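Local structure of thymidylate synthase (Enterobacteria phage T4, 1TIS) at residues T67-L72 with G83-D88; V140-P145 with L153-M158; R73-D78 with L264-F269. The protein catalyses the conversion of dUMP to dTMP, with 5,10-methylenetetrahydrofolate giving up its one-carbon unit and leaving as dihydrofolate. All blocks are in the same frame, centred on the assembly; numbering follows the deposited sequence.

Contact 1 of 3, residues T67-L72 with G83-D88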
loop_
_atom_site.group_PDB
_atom_site.type_symbol
_atom_site.label_atom_id
_atom_site.label_comp_id
_atom_site.label_asym_id
_atom_site.label_seq_id
_atom_site.Cartn_x
_atom_site.Cartn_y
_atom_site.Cartn_z
ATOM N N THR A 67 15.297 -1.536 -18.309
ATOM C CA THR A 67 15.246 -0.157 -17.920
ATOM C C THR A 67 15.735 0.673 -19.083
ATOM O O THR A 67 15.859 1.903 -18.988
ATOM C CB THR A 67 16.111 -0.055 -16.701
ATOM O OG1 THR A 67 16.100 1.283 -16.323
ATOM C CG2 THR A 67 17.540 -0.465 -16.965
ATOM N N ASN A 68 16.005 0.009 -20.206
ATOM C CA ASN A 68 16.455 0.744 -21.350
ATOM C C ASN A 68 15.250 0.735 -22.225
ATOM O O ASN A 68 14.750 -0.348 -22.545
ATOM C CB ASN A 68 17.566 0.058 -22.055
ATOM C CG ASN A 68 17.940 0.839 -23.296
ATOM O OD1 ASN A 68 17.138 1.358 -24.073
ATOM N ND2 ASN A 68 19.225 0.978 -23.521
ATOM N N VAL A 69 14.940 1.957 -22.665
ATOM C CA VAL A 69 13.793 2.306 -23.494
ATOM C C VAL A 69 13.807 1.562 -24.809
ATOM O O VAL A 69 12.735 1.060 -25.178
ATOM C CB VAL A 69 13.733 3.791 -23.876
ATOM C CG1 VAL A 69 12.370 4.069 -24.499
ATOM C CG2 VAL A 69 13.903 4.684 -22.691
ATOM N N ASN A 70 14.937 1.469 -25.535
ATOM C CA ASN A 70 14.969 0.753 -26.812
ATOM C C ASN A 70 14.496 -0.693 -26.671
ATOM O O ASN A 70 13.898 -1.267 -27.581
ATOM C CB ASN A 70 16.342 0.637 -27.431
ATOM C CG ASN A 70 17.126 1.920 -27.643
ATOM O OD1 ASN A 70 17.665 2.487 -26.682
ATOM N ND2 ASN A 70 17.238 2.396 -28.888
ATOM N N ASP A 71 14.692 -1.324 -25.517
ATOM C CA ASP A 71 14.228 -2.678 -25.336
ATOM C C ASP A 71 12.723 -2.744 -25.445
ATOM O O ASP A 71 12.182 -3.664 -26.064
ATOM C CB ASP A 71 14.627 -3.217 -23.983
ATOM C CG ASP A 71 16.114 -3.448 -23.832
ATOM O OD1 ASP A 71 16.681 -4.220 -24.608
ATOM O OD2 ASP A 71 16.682 -2.858 -22.922
ATOM N N LEU A 72 12.068 -1.734 -24.871
ATOM C CA LEU A 72 10.623 -1.635 -24.886
ATOM C C LEU A 72 10.274 -1.470 -26.369
ATOM O O LEU A 72 9.421 -2.227 -26.867
ATOM C CB LEU A 72 10.246 -0.442 -23.974
ATOM C CG LEU A 72 8.904 0.291 -24.019
ATOM C CD1 LEU A 72 7.722 -0.653 -23.879
ATOM C CD2 LEU A 72 8.851 1.249 -22.855
ATOM N N GLY A 83 9.506 3.818 -33.878
ATOM C CA GLY A 83 8.265 3.679 -33.140
ATOM C C GLY A 83 8.300 4.415 -31.803
ATOM O O GLY A 83 9.138 4.207 -30.929
ATOM N N LYS A 84 7.371 5.330 -31.619
ATOM C CA LYS A 84 7.285 6.016 -30.342
ATOM C C LYS A 84 6.820 4.976 -29.349
ATOM O O LYS A 84 6.421 3.862 -29.726
ATOM C CB LYS A 84 6.282 7.207 -30.377
ATOM C CG LYS A 84 4.954 6.825 -31.003
ATOM C CD LYS A 84 3.837 7.854 -30.963
ATOM C CE LYS A 84 2.581 7.174 -31.556
ATOM N NZ LYS A 84 2.256 5.892 -30.921
ATOM N N THR A 85 6.895 5.421 -28.105
ATOM C CA THR A 85 6.561 4.617 -26.966
ATOM C C THR A 85 6.404 5.536 -25.754
ATOM O O THR A 85 7.009 6.603 -25.626
ATOM C CB THR A 85 7.666 3.542 -26.760
ATOM O OG1 THR A 85 6.927 2.395 -26.363
ATOM C CG2 THR A 85 8.722 3.841 -25.711
ATOM N N VAL A 86 5.527 5.025 -24.896
ATOM C CA VAL A 86 5.074 5.584 -23.632
ATOM C C VAL A 86 6.109 6.228 -22.705
ATOM O O VAL A 86 5.741 7.093 -21.908
ATOM C CB VAL A 86 4.308 4.460 -22.863
ATOM C CG1 VAL A 86 2.860 4.486 -23.307
ATOM C CG2 VAL A 86 4.915 3.058 -23.121
ATOM N N TRP A 87 7.392 5.827 -22.731
ATOM C CA TRP A 87 8.361 6.470 -21.873
ATOM C C TRP A 87 9.255 7.425 -22.647
ATOM O O TRP A 87 10.058 8.133 -22.047
ATOM C CB TRP A 87 9.232 5.418 -21.147
ATOM C CG TRP A 87 8.573 4.745 -19.929
ATOM C CD1 TRP A 87 7.760 3.686 -20.151
ATOM C CD2 TRP A 87 8.714 5.037 -18.573
ATOM N NE1 TRP A 87 7.401 3.299 -18.964
ATOM C CE2 TRP A 87 7.933 4.055 -18.010
ATOM C CE3 TRP A 87 9.344 5.916 -17.703
ATOM C CZ2 TRP A 87 7.755 3.906 -16.653
ATOM C CZ3 TRP A 87 9.180 5.784 -16.326
ATOM C CH2 TRP A 87 8.392 4.789 -15.813
ATOM N N ASP A 88 9.115 7.569 -23.964
ATOM C CA ASP A 88 9.969 8.447 -24.753
ATOM C C ASP A 88 10.063 9.894 -24.318
ATOM O O ASP A 88 11.143 10.388 -23.966
ATOM C CB ASP A 88 9.523 8.428 -26.191
ATOM C CG ASP A 88 9.918 7.168 -26.922
ATOM O OD1 ASP A 88 10.991 6.607 -26.700
ATOM O OD2 ASP A 88 9.131 6.765 -27.751
#
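The indole of Trp-87 meets helix 69-77 at its CD1 corner, 3.8 Å from Leu-72 CD2; the methyl approaches obliquely to the ring, and the two side chains cross at about a right angle. Helix 53-64 holds the indole from elsewhere: Trp-61 packs edge-to-face with it, and NE1 donates to Glu-58 OE1, so a polar bond as well as packing sets the ring's rotation. The second flat group, the carboxylate of Asp-88, has OD1 3.6 Å from Val-69 CG1 across the contact. Its OD2 turns back and accepts weakly from Thr-85 N at 2.6 Å, the N-H bent to 120°. This tie accompanies the type I turn from Thr-85 to Asp-88, whose backbone bond runs from Asp-88 N to Thr-85 O.

On the helix side, Val-69 and Leu-72 lie three residues apart in the first turn, and both direct their CB at the turn 85-88. Val-69 places CG1 anti to the backbone N (chi1 -169°), which slides this methyl past Thr-85, the two side chains running in opposite directions, with Val-69 CG1 3.9 Å from Thr-85 CG2. Leu-72 crosses Thr-85 obliquely, its CG 3.7 Å from Thr-85 OG1. Asn-68 sits at the N-cap position: its OD1 accepts from Asn-70 N at 2.6 Å, in the carbonyl plane.

Trp-87 lies near the catalytic region, its side chain about 8 Å from that of Cys-156, the probable nucleophile. No hydrogen bond crosses between 67-72 and 83-88; the capping and turn bonds stay within their own segments and help to hold their shapes. The join is therefore mainly van der Waals packing of Val-69 and Leu-72 on Thr-85, the indole and the carboxylate, with a long, weak ion pair from Arg-73 to Asp-88 OD1 adding charge.

Contact 2 of 3, residues V140-P145 with L153-M158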
loop_
_atom_site.group_PDB
_atom_site.type_symbol
_atom_site.label_atom_id
_atom_site.label_comp_id
_atom_site.label_asym_id
_atom_site.label_seq_id
_atom_site.Cartn_x
_atom_site.Cartn_y
_atom_site.Cartn_z
ATOM N N VAL A 140 5.215 -7.353 -3.816
ATOM C CA VAL A 140 6.445 -6.886 -4.449
ATOM C C VAL A 140 6.432 -5.361 -4.478
ATOM O O VAL A 140 5.652 -4.661 -5.097
ATOM C CB VAL A 140 6.724 -7.509 -5.929
ATOM C CG1 VAL A 140 5.890 -8.736 -6.115
ATOM C CG2 VAL A 140 6.473 -6.563 -7.075
ATOM N N SER A 141 7.269 -4.810 -3.629
ATOM C CA SER A 141 7.421 -3.390 -3.454
ATOM C C SER A 141 8.279 -2.929 -4.595
ATOM O O SER A 141 9.214 -3.649 -4.969
ATOM C CB SER A 141 8.118 -3.137 -2.140
ATOM O OG SER A 141 8.458 -1.772 -1.918
ATOM N N ALA A 142 7.996 -1.756 -5.133
ATOM C CA ALA A 142 8.816 -1.197 -6.196
ATOM C C ALA A 142 9.478 0.081 -5.671
ATOM O O ALA A 142 10.495 0.543 -6.181
ATOM C CB ALA A 142 7.962 -0.838 -7.406
ATOM N N TRP A 143 8.947 0.693 -4.615
ATOM C CA TRP A 143 9.535 1.896 -4.072
ATOM C C TRP A 143 10.751 1.426 -3.306
ATOM O O TRP A 143 10.688 0.617 -2.379
ATOM C CB TRP A 143 8.528 2.545 -3.184
ATOM C CG TRP A 143 8.892 3.868 -2.550
ATOM C CD1 TRP A 143 9.357 3.926 -1.256
ATOM C CD2 TRP A 143 8.648 5.106 -3.092
ATOM N NE1 TRP A 143 9.376 5.201 -0.975
ATOM C CE2 TRP A 143 8.963 5.929 -2.035
ATOM C CE3 TRP A 143 8.190 5.657 -4.267
ATOM C CZ2 TRP A 143 8.822 7.297 -2.139
ATOM C CZ3 TRP A 143 8.046 7.027 -4.360
ATOM C CH2 TRP A 143 8.359 7.845 -3.306
ATOM N N ASN A 144 11.866 1.942 -3.767
ATOM C CA ASN A 144 13.145 1.652 -3.171
ATOM C C ASN A 144 13.661 2.983 -2.648
ATOM O O ASN A 144 14.236 3.726 -3.438
ATOM C CB ASN A 144 14.074 1.050 -4.253
ATOM C CG ASN A 144 15.392 0.552 -3.697
ATOM O OD1 ASN A 144 15.976 1.197 -2.836
ATOM N ND2 ASN A 144 15.940 -0.580 -4.109
ATOM N N PRO A 145 13.496 3.354 -1.370
ATOM C CA PRO A 145 13.823 4.684 -0.844
ATOM C C PRO A 145 15.232 5.125 -1.225
ATOM O O PRO A 145 15.512 6.209 -1.745
ATOM C CB PRO A 145 13.630 4.563 0.665
ATOM C CG PRO A 145 12.638 3.438 0.822
ATOM C CD PRO A 145 13.034 2.472 -0.301
ATOM N N LEU A 153 11.135 8.817 -13.134
ATOM C CA LEU A 153 9.861 9.081 -12.482
ATOM C C LEU A 153 9.800 8.032 -11.371
ATOM O O LEU A 153 9.839 6.825 -11.665
ATOM C CB LEU A 153 8.726 8.909 -13.538
ATOM C CG LEU A 153 7.209 8.723 -13.263
ATOM C CD1 LEU A 153 6.505 9.020 -14.578
ATOM C CD2 LEU A 153 6.818 7.308 -12.857
ATOM N N PRO A 154 9.780 8.389 -10.089
ATOM C CA PRO A 154 9.587 7.413 -9.006
ATOM C C PRO A 154 8.241 6.731 -9.269
ATOM O O PRO A 154 7.351 7.398 -9.825
ATOM C CB PRO A 154 9.670 8.275 -7.744
ATOM C CG PRO A 154 9.183 9.617 -8.226
ATOM C CD PRO A 154 9.824 9.755 -9.599
ATOM N N PRO A 155 8.031 5.435 -8.994
ATOM C CA PRO A 155 6.887 4.659 -9.479
ATOM C C PRO A 155 5.588 5.273 -9.023
ATOM O O PRO A 155 5.576 5.757 -7.907
ATOM C CB PRO A 155 7.095 3.271 -8.918
ATOM C CG PRO A 155 8.581 3.209 -8.714
ATOM C CD PRO A 155 8.847 4.598 -8.131
ATOM N N CYS A 156 4.518 5.385 -9.796
ATOM C CA CYS A 156 3.263 5.823 -9.188
ATOM C C CYS A 156 2.644 4.537 -8.645
ATOM O O CYS A 156 2.071 4.541 -7.546
ATOM C CB CYS A 156 2.287 6.484 -10.197
ATOM S SG CYS A 156 2.811 8.073 -10.908
ATOM N N HIS A 157 2.759 3.399 -9.353
ATOM C CA HIS A 157 2.245 2.155 -8.801
ATOM C C HIS A 157 3.434 1.465 -8.109
ATOM O O HIS A 157 4.404 1.031 -8.758
ATOM C CB HIS A 157 1.625 1.264 -9.911
ATOM C CG HIS A 157 2.187 1.240 -11.331
ATOM N ND1 HIS A 157 2.098 2.201 -12.223
ATOM C CD2 HIS A 157 2.833 0.182 -11.945
ATOM C CE1 HIS A 157 2.659 1.767 -13.336
ATOM N NE2 HIS A 157 3.102 0.562 -13.174
ATOM N N MET A 158 3.392 1.375 -6.772
ATOM C CA MET A 158 4.549 0.933 -6.018
ATOM C C MET A 158 4.511 -0.341 -5.225
ATOM O O MET A 158 5.554 -0.818 -4.795
ATOM C CB MET A 158 4.940 2.016 -5.074
ATOM C CG MET A 158 3.849 2.312 -4.063
ATOM S SD MET A 158 4.282 3.874 -3.256
ATOM C CE MET A 158 3.868 4.726 -4.747
#
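Trp-143 and Met-158 meet across the two segments in a Met-aromatic contact: Met-158 SD lies 5.0 Å from the centroid of the six-membered ring of Trp-143, an oblique approach 33° off the ring normal. Trp-143 has CG anti to its backbone N (chi1 -177°), and Met-158 takes the crowded first torsion, with CG between its N and carbonyl carbon, then bends at chi3. Nearer the backbone the same pair touches root to root, Trp-143 CB to Met-158 CB at 4.1 Å. Two prolines meet the benzo part of the indole. Pro-154 runs alongside it, pointing the same way, with its CB 4.0 Å from Trp-143 CZ3, whereas Pro-155 crosses it at about a right angle and brings CD to 4.1 Å from Trp-143 CE3.

These prolines open the Pro-Pro-Cys-His sequence of thymidylate synthases, in which Cys-156 is probably the nucleophile. Its side chain leaves the backbone away from 140-145, and Tyr-109 OH is hydrogen-bonded to its backbone N. The chain then enters strand 157-164, where Met-158 O receives Ala-142 N at 2.6 Å, with an N-H...O angle of 154° and the donor in the carbonyl plane. Ser-141 CA adds a CA-H...O contact to Met-158 O at 3.4 Å, so neighbouring residues of 140-145 address a single carbonyl. On strand 168-179, Arg-176, a probable dUMP-binding residue, packs against both Trp-143 and Met-158. At the dimer interface, Pro-154 touches Arg-137 of the second subunit, itself probably a dUMP-binding residue, and Ser-141 packs on Trp-143 of that subunit.

Contact 3 of 3, residues R73-D78 with L264-F269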
loop_
_atom_site.group_PDB
_atom_site.type_symbol
_atom_site.label_atom_id
_atom_site.label_comp_id
_atom_site.label_asym_id
_atom_site.label_seq_id
_atom_site.Cartn_x
_atom_site.Cartn_y
_atom_site.Cartn_z
ATOM N N ARG A 73 10.987 -0.614 -27.128
ATOM C CA ARG A 73 10.743 -0.465 -28.563
ATOM C C ARG A 73 10.770 -1.815 -29.265
ATOM O O ARG A 73 9.869 -2.123 -30.061
ATOM C CB ARG A 73 11.781 0.364 -29.276
ATOM C CG ARG A 73 11.670 1.839 -29.076
ATOM C CD ARG A 73 12.562 2.526 -30.089
ATOM N NE ARG A 73 12.510 3.945 -29.822
ATOM C CZ ARG A 73 13.470 4.582 -29.143
ATOM N NH1 ARG A 73 14.586 3.972 -28.720
ATOM N NH2 ARG A 73 13.308 5.884 -28.916
ATOM N N LEU A 74 11.762 -2.653 -28.942
ATOM C CA LEU A 74 11.860 -3.978 -29.512
ATOM C C LEU A 74 10.585 -4.794 -29.221
ATOM O O LEU A 74 10.039 -5.398 -30.147
ATOM C CB LEU A 74 13.145 -4.581 -28.930
ATOM C CG LEU A 74 13.736 -5.977 -29.157
ATOM C CD1 LEU A 74 12.982 -6.909 -28.249
ATOM C CD2 LEU A 74 13.724 -6.394 -30.622
ATOM N N ILE A 75 10.013 -4.776 -28.016
ATOM C CA ILE A 75 8.887 -5.634 -27.689
ATOM C C ILE A 75 7.633 -5.154 -28.422
ATOM O O ILE A 75 6.843 -5.931 -29.003
ATOM C CB ILE A 75 8.699 -5.638 -26.125
ATOM C CG1 ILE A 75 9.949 -6.199 -25.462
ATOM C CG2 ILE A 75 7.532 -6.539 -25.698
ATOM C CD1 ILE A 75 10.007 -6.211 -23.929
ATOM N N GLN A 76 7.451 -3.834 -28.442
ATOM C CA GLN A 76 6.217 -3.333 -29.033
ATOM C C GLN A 76 6.289 -3.403 -30.536
ATOM O O GLN A 76 5.393 -3.867 -31.220
ATOM C CB GLN A 76 5.902 -1.859 -28.785
ATOM C CG GLN A 76 5.868 -1.221 -27.424
ATOM C CD GLN A 76 4.993 0.008 -27.428
ATOM O OE1 GLN A 76 4.386 0.347 -28.441
ATOM N NE2 GLN A 76 4.829 0.722 -26.329
ATOM N N HIS A 77 7.396 -2.824 -30.991
ATOM C CA HIS A 77 7.644 -2.529 -32.384
ATOM C C HIS A 77 8.557 -3.458 -33.163
ATOM O O HIS A 77 8.786 -3.220 -34.347
ATOM C CB HIS A 77 8.154 -1.084 -32.432
ATOM C CG HIS A 77 7.025 -0.058 -32.237
ATOM N ND1 HIS A 77 7.000 1.064 -31.489
ATOM C CD2 HIS A 77 5.792 -0.176 -32.852
ATOM C CE1 HIS A 77 5.833 1.619 -31.616
ATOM N NE2 HIS A 77 5.133 0.860 -32.432
ATOM N N ASP A 78 9.106 -4.520 -32.557
ATOM C CA ASP A 78 9.999 -5.475 -33.203
ATOM C C ASP A 78 11.178 -4.695 -33.783
ATOM O O ASP A 78 11.879 -5.143 -34.693
ATOM C CB ASP A 78 9.226 -6.221 -34.307
ATOM C CG ASP A 78 9.735 -7.603 -34.708
ATOM O OD1 ASP A 78 10.942 -7.844 -34.662
ATOM O OD2 ASP A 78 8.913 -8.446 -35.084
ATOM N N LEU A 264 6.779 -13.481 -25.705
ATOM C CA LEU A 264 5.553 -13.078 -26.370
ATOM C C LEU A 264 5.568 -11.572 -26.629
ATOM O O LEU A 264 5.724 -10.786 -25.690
ATOM C CB LEU A 264 4.329 -13.476 -25.500
ATOM C CG LEU A 264 3.734 -14.923 -25.330
ATOM C CD1 LEU A 264 4.476 -15.990 -26.148
ATOM C CD2 LEU A 264 3.771 -15.231 -23.833
ATOM N N ARG A 265 5.510 -11.153 -27.906
ATOM C CA ARG A 265 5.409 -9.733 -28.266
ATOM C C ARG A 265 3.934 -9.349 -28.108
ATOM O O ARG A 265 3.161 -10.305 -27.971
ATOM C CB ARG A 265 5.820 -9.521 -29.709
ATOM C CG ARG A 265 7.249 -9.833 -30.120
ATOM C CD ARG A 265 8.346 -8.883 -29.620
ATOM N NE ARG A 265 9.594 -9.102 -30.365
ATOM C CZ ARG A 265 10.727 -9.611 -29.841
ATOM N NH1 ARG A 265 10.854 -9.926 -28.551
ATOM N NH2 ARG A 265 11.780 -9.798 -30.637
ATOM N N PRO A 266 3.366 -8.113 -28.170
ATOM C CA PRO A 266 1.953 -7.832 -27.853
ATOM C C PRO A 266 0.855 -8.382 -28.765
ATOM O O PRO A 266 -0.327 -8.374 -28.406
ATOM C CB PRO A 266 1.884 -6.324 -27.723
ATOM C CG PRO A 266 2.927 -5.866 -28.660
ATOM C CD PRO A 266 4.058 -6.871 -28.498
ATOM N N LYS A 267 1.201 -8.928 -29.939
ATOM C CA LYS A 267 0.205 -9.543 -30.791
ATOM C C LYS A 267 -0.433 -10.696 -30.064
ATOM O O LYS A 267 -1.613 -10.934 -30.267
ATOM C CB LYS A 267 0.771 -10.093 -32.106
ATOM C CG LYS A 267 1.605 -11.369 -32.108
ATOM C CD LYS A 267 3.109 -11.134 -31.916
ATOM C CE LYS A 267 3.883 -12.463 -31.994
ATOM N NZ LYS A 267 5.328 -12.300 -32.017
ATOM N N ASP A 268 0.306 -11.381 -29.185
ATOM C CA ASP A 268 -0.158 -12.558 -28.470
ATOM C C ASP A 268 -1.244 -12.398 -27.422
ATOM O O ASP A 268 -1.613 -13.361 -26.739
ATOM C CB ASP A 268 1.013 -13.203 -27.803
ATOM C CG ASP A 268 1.895 -14.035 -28.712
ATOM O OD1 ASP A 268 1.381 -14.888 -29.466
ATOM O OD2 ASP A 268 3.115 -13.842 -28.616
ATOM N N PHE A 269 -1.778 -11.204 -27.230
ATOM C CA PHE A 269 -2.715 -10.973 -26.155
ATOM C C PHE A 269 -3.832 -10.369 -26.944
ATOM O O PHE A 269 -3.568 -9.409 -27.666
ATOM C CB PHE A 269 -2.168 -9.961 -25.136
ATOM C CG PHE A 269 -0.872 -10.353 -24.430
ATOM C CD1 PHE A 269 0.322 -10.416 -25.147
ATOM C CD2 PHE A 269 -0.871 -10.646 -23.078
ATOM C CE1 PHE A 269 1.503 -10.773 -24.525
ATOM C CE2 PHE A 269 0.313 -11.004 -22.457
ATOM C CZ PHE A 269 1.496 -11.069 -23.176
#
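Arg-265 starts the contact by turning its chain at chi2 (-71°), which lays the aliphatic part along the last turn of helix 69-77: Arg-265 CD is 3.4 Å from Ile-75 O. Further out, the guanidinium receives Leu-74 CD1 over one face, offset toward the rim, with that methyl 3.7 Å from Arg-265 NH1. Arg-265 NH2 and Asp-78 OD1 remain 4.6 Å apart, beyond a salt bridge, though the cation's place near the carbonyl end of the helix is probably favourable electrostatically.

Pro-266 follows with its ring directed at the helix. CD is the part nearest Ile-75 O, while CG reaches toward Gln-76 O at 4.1 Å; Ile-75 CG2 adds apolar contact with Pro-266 CD at 4.5 Å. The helix ends here, Asp-78 leaving it with a positive phi of 56°, so a proline-led 3-10 segment, 266-268, abuts a helix C-terminus. Asp-268 N closes that turn on Arg-265 O at 3.3 Å, and its backbone is also bonded to Ser-243. At Phe-269 the chain dips into the interior: the ring packs between helices 53-64 and 184-202, and Arg-265 O lies at its edge, in plane.

Contacts 1 and 3 use the start and end of helix 69-77, their centres 12 Å apart. Contact 1 is buried and mainly apolar, packed against the loop before helix 88-95; contact 3 lies at the surface, where an arginine and a proline meet backbone carbonyls and the side chains of Leu-74 and Ile-75. A long, weak Arg-73 to Asp-88 ion pair bridges them. Contact 2, also buried, sets the proline-rich loop around the probable nucleophile, and the start of strand 157-164, against a second loop; it alone has a hydrogen bond between its segments and is touched by the second subunit. Trp-87 CH2, 4.2 Å from Leu-153 CD2, joins contacts 1 and 2, while 2 and 3 do not touch.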